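Local coordinates for lumazine-binding protein (Silicibacter pomeroyi DSS-3, PDB 3FKA) that is of unknown function but has an NTF2-like fold and may bind lumazine or a similar small molecule, at residues I8-V19 and P70-V79. Residues are numbered along the deposited sequence; the frame is centred on the assembly and turned at random.
Sequences IAALTALVETYV and PFWAISSVSV
Ile8 O is gripped twice, by Thr12 N and, at 2.8 Å, by Thr12 OG1, the two donors arriving from opposite faces of its carbonyl plane. A polar side chain can thus be buried at an apolar interface, for the same torsion (chi1 -61°) leaves Thr12 CG2 to meet Ile74 CD1 at 3.8 Å, the two side chains crossing nearly at right angles. Helix 4-24 here packs against strand 72-80, an outer strand of the curved sheet within this chain, as in the helix-on-sheet cone of NTF2-like folds; a bulge at Ser75 and Ser76, both opposite His87, separates Ile74 from Val77. Beyond it, Leu11 CD1 lies 3.6 Å from Val79 CG2 and also against Val77. Towards Pro70 the indole of Trp72 dominates. Its six-membered ring carries Glu16 CA over one face, 4.3 Å from the centroid in a CH-pi contact; on the same face of the indole, Val19 CG2 sits at the rim beside Trp72 CB and CG. Val15 CG1 approaches obliquely, 3.6 Å from Trp72 CZ3. A water in the indole plane accepts a weak bond from Trp72 NE1 and donates to Glu16 OE2. Ser76 to Ser78 continue the sheet into a second subunit.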
loop_
_atom_site.group_PDB
_atom_site.type_symbol
_atom_site.label_atom_id
_atom_site.label_comp_id
_atom_site.label_asym_id
_atom_site.label_seq_id
_atom_site.Cartn_x
_atom_site.Cartn_y
_atom_site.Cartn_z
ATOM N N ILE B 8 3.586 -13.395 4.915
ATOM C CA ILE B 8 3.659 -12.901 3.523
ATOM C C ILE B 8 3.911 -14.058 2.550
ATOM O O ILE B 8 3.307 -14.097 1.453
ATOM C CB ILE B 8 4.665 -11.741 3.406
ATOM C CG1 ILE B 8 4.044 -10.524 4.090
ATOM C CG2 ILE B 8 4.960 -11.407 1.950
ATOM C CD1 ILE B 8 4.993 -9.398 4.322
ATOM N N ALA B 9 4.763 -15.011 2.936
ATOM C CA ALA B 9 5.004 -16.202 2.109
ATOM C C ALA B 9 3.690 -17.006 1.955
ATOM O O ALA B 9 3.337 -17.473 0.855
ATOM C CB ALA B 9 6.117 -17.052 2.715
ATOM N N ALA B 10 2.935 -17.141 3.046
ATOM C CA ALA B 10 1.642 -17.868 2.997
ATOM C C ALA B 10 0.617 -17.179 2.084
ATOM O O ALA B 10 -0.106 -17.832 1.312
ATOM C CB ALA B 10 1.078 -18.053 4.395
ATOM N N LEU B 11 0.585 -15.849 2.150
ATOM C CA LEU B 11 -0.310 -15.030 1.333
ATOM C C LEU B 11 0.086 -15.118 -0.145
ATOM O O LEU B 11 -0.781 -15.169 -1.024
ATOM C CB LEU B 11 -0.326 -13.574 1.859
ATOM C CG LEU B 11 -1.050 -13.373 3.198
ATOM C CD1 LEU B 11 -0.601 -12.035 3.901
ATOM C CD2 LEU B 11 -2.566 -13.452 3.053
ATOM N N THR B 12 1.393 -15.171 -0.411
ATOM C CA THR B 12 1.918 -15.302 -1.767
ATOM C C THR B 12 1.442 -16.649 -2.340
ATOM O O THR B 12 0.987 -16.701 -3.500
ATOM C CB THR B 12 3.464 -15.154 -1.790
ATOM O OG1 THR B 12 3.814 -13.843 -1.303
ATOM C CG2 THR B 12 4.004 -15.317 -3.180
ATOM N N ALA B 13 1.543 -17.707 -1.528
ATOM C CA ALA B 13 1.066 -19.056 -1.924
ATOM C C ALA B 13 -0.437 -19.028 -2.170
ATOM O O ALA B 13 -0.915 -19.649 -3.123
ATOM C CB ALA B 13 1.382 -20.088 -0.872
ATOM N N LEU B 14 -1.176 -18.348 -1.293
ATOM C CA LEU B 14 -2.624 -18.202 -1.419
ATOM C C LEU B 14 -2.980 -17.555 -2.750
ATOM O O LEU B 14 -3.896 -18.022 -3.426
ATOM C CB LEU B 14 -3.202 -17.397 -0.251
ATOM C CG LEU B 14 -4.703 -17.083 -0.272
ATOM C CD1 LEU B 14 -5.494 -18.357 -0.226
ATOM C CD2 LEU B 14 -5.074 -16.155 0.909
ATOM N N VAL B 15 -2.264 -16.500 -3.142
ATOM C CA VAL B 15 -2.532 -15.820 -4.419
ATOM C C VAL B 15 -2.310 -16.785 -5.594
ATOM O O VAL B 15 -3.119 -16.848 -6.502
ATOM C CB VAL B 15 -1.669 -14.573 -4.608
ATOM C CG1 VAL B 15 -1.903 -13.988 -6.000
ATOM C CG2 VAL B 15 -2.008 -13.543 -3.544
ATOM N N GLU B 16 -1.211 -17.534 -5.561
ATOM C CA GLU B 16 -0.935 -18.507 -6.607
ATOM C C GLU B 16 -2.056 -19.564 -6.685
ATOM O O GLU B 16 -2.521 -19.904 -7.771
ATOM C CB GLU B 16 0.415 -19.179 -6.395
ATOM C CG GLU B 16 0.737 -20.185 -7.515
ATOM C CD GLU B 16 2.164 -20.717 -7.474
ATOM O OE1 GLU B 16 2.907 -20.475 -6.501
ATOM O OE2 GLU B 16 2.555 -21.398 -8.447
ATOM N N THR B 17 -2.501 -20.052 -5.534
ATOM C CA THR B 17 -3.579 -21.032 -5.476
ATOM C C THR B 17 -4.861 -20.446 -6.067
ATOM O O THR B 17 -5.570 -21.106 -6.838
ATOM C CB THR B 17 -3.808 -21.516 -4.035
ATOM O OG1 THR B 17 -2.605 -22.143 -3.567
ATOM C CG2 THR B 17 -4.943 -22.504 -4.001
ATOM N N TYR B 18 -5.151 -19.208 -5.665
ATOM C CA TYR B 18 -6.308 -18.484 -6.164
ATOM C C TYR B 18 -6.320 -18.331 -7.678
ATOM O O TYR B 18 -7.284 -18.736 -8.327
ATOM C CB TYR B 18 -6.416 -17.099 -5.458
ATOM C CG TYR B 18 -7.144 -16.059 -6.250
ATOM C CD1 TYR B 18 -8.461 -16.228 -6.592
ATOM C CD2 TYR B 18 -6.502 -14.887 -6.648
ATOM C CE1 TYR B 18 -9.106 -15.292 -7.327
ATOM C CE2 TYR B 18 -7.137 -13.942 -7.392
ATOM C CZ TYR B 18 -8.438 -14.135 -7.743
ATOM O OH TYR B 18 -9.057 -13.155 -8.502
ATOM N N VAL B 19 -5.234 -17.823 -8.246
ATOM C CA VAL B 19 -5.167 -17.586 -9.700
ATOM C C VAL B 19 -5.281 -18.900 -10.487
ATOM O O VAL B 19 -6.039 -18.987 -11.466
ATOM C CB VAL B 19 -3.892 -16.798 -10.089
ATOM C CG1 VAL B 19 -3.840 -16.552 -11.574
ATOM C CG2 VAL B 19 -3.842 -15.462 -9.347
ATOM N N PRO B 70 -1.594 -18.807 -16.653
ATOM C CA PRO B 70 -2.057 -17.429 -16.551
ATOM C C PRO B 70 -1.058 -16.421 -16.013
ATOM O O PRO B 70 -0.240 -16.774 -15.179
ATOM C CB PRO B 70 -3.188 -17.554 -15.542
ATOM C CG PRO B 70 -2.710 -18.594 -14.604
ATOM C CD PRO B 70 -2.009 -19.592 -15.474
ATOM N N PHE B 71 -1.131 -15.196 -16.544
ATOM C CA PHE B 71 -0.310 -14.109 -16.071
ATOM C C PHE B 71 -0.883 -13.600 -14.764
ATOM O O PHE B 71 -2.091 -13.434 -14.659
ATOM C CB PHE B 71 -0.292 -12.898 -17.014
ATOM C CG PHE B 71 0.097 -11.597 -16.304
ATOM C CD1 PHE B 71 1.428 -11.275 -16.078
ATOM C CD2 PHE B 71 -0.892 -10.726 -15.808
ATOM C CE1 PHE B 71 1.772 -10.103 -15.400
ATOM C CE2 PHE B 71 -0.551 -9.568 -15.118
ATOM C CZ PHE B 71 0.781 -9.258 -14.922
ATOM N N TRP B 72 -0.026 -13.333 -13.786
ATOM C CA TRP B 72 -0.450 -12.705 -12.529
ATOM C C TRP B 72 0.761 -12.092 -11.835
ATOM O O TRP B 72 1.905 -12.513 -12.059
ATOM C CB TRP B 72 -1.188 -13.640 -11.565
ATOM C CG TRP B 72 -0.366 -14.787 -11.129
ATOM C CD1 TRP B 72 -0.122 -15.920 -11.841
ATOM C CD2 TRP B 72 0.302 -14.941 -9.889
ATOM N NE1 TRP B 72 0.665 -16.770 -11.124
ATOM C CE2 TRP B 72 0.943 -16.195 -9.915
ATOM C CE3 TRP B 72 0.429 -14.143 -8.754
ATOM C CZ2 TRP B 72 1.706 -16.665 -8.850
ATOM C CZ3 TRP B 72 1.176 -14.612 -7.689
ATOM C CH2 TRP B 72 1.811 -15.863 -7.746
ATOM N N ALA B 73 0.491 -11.099 -10.997
ATOM C CA ALA B 73 1.528 -10.414 -10.238
ATOM C C ALA B 73 0.947 -9.862 -8.958
ATOM O O ALA B 73 -0.206 -9.484 -8.941
ATOM C CB ALA B 73 2.124 -9.282 -11.064
ATOM N N ILE B 74 1.743 -9.831 -7.896
ATOM C CA ILE B 74 1.338 -9.255 -6.624
ATOM C C ILE B 74 1.888 -7.840 -6.646
ATOM O O ILE B 74 3.108 -7.654 -6.619
ATOM C CB ILE B 74 1.863 -10.040 -5.417
ATOM C CG1 ILE B 74 1.181 -11.400 -5.366
ATOM C CG2 ILE B 74 1.569 -9.314 -4.124
ATOM C CD1 ILE B 74 1.804 -12.386 -4.358
ATOM N N SER B 75 0.996 -6.862 -6.750
ATOM C CA SER B 75 1.366 -5.458 -6.773
ATOM C C SER B 75 1.523 -4.920 -5.358
ATOM O O SER B 75 2.286 -3.994 -5.155
ATOM C CB SER B 75 0.359 -4.643 -7.576
ATOM O OG SER B 75 0.451 -5.016 -8.938
ATOM N N SER B 76 0.733 -5.423 -4.407
ATOM C CA SER B 76 0.937 -5.031 -3.016
ATOM C C SER B 76 0.321 -6.033 -2.059
ATOM O O SER B 76 -0.619 -6.762 -2.416
ATOM C CB SER B 76 0.409 -3.623 -2.688
ATOM O OG SER B 76 -0.996 -3.592 -2.596
ATOM N N VAL B 77 0.909 -6.066 -0.864
ATOM C CA VAL B 77 0.484 -6.920 0.236
ATOM C C VAL B 77 0.641 -6.093 1.498
ATOM O O VAL B 77 1.716 -5.538 1.717
ATOM C CB VAL B 77 1.336 -8.188 0.415
ATOM C CG1 VAL B 77 0.773 -9.029 1.570
ATOM C CG2 VAL B 77 1.401 -9.027 -0.866
ATOM N N SER B 78 -0.423 -5.991 2.310
ATOM C CA SER B 78 -0.403 -5.255 3.577
ATOM C C SER B 78 -0.896 -6.230 4.639
ATOM O O SER B 78 -1.873 -6.943 4.404
ATOM C CB SER B 78 -1.275 -3.994 3.556
ATOM O OG SER B 78 -0.791 -3.049 2.618
ATOM N N VAL B 79 -0.240 -6.260 5.799
ATOM C CA VAL B 79 -0.610 -7.183 6.866
ATOM C C VAL B 79 -0.630 -6.463 8.210
ATOM O O VAL B 79 0.280 -5.665 8.504
ATOM C CB VAL B 79 0.395 -8.348 6.991
ATOM C CG1 VAL B 79 -0.018 -9.333 8.108
ATOM C CG2 VAL B 79 0.574 -9.122 5.688
HETATM O O HOH W 1 1.808 -19.989 -10.939
#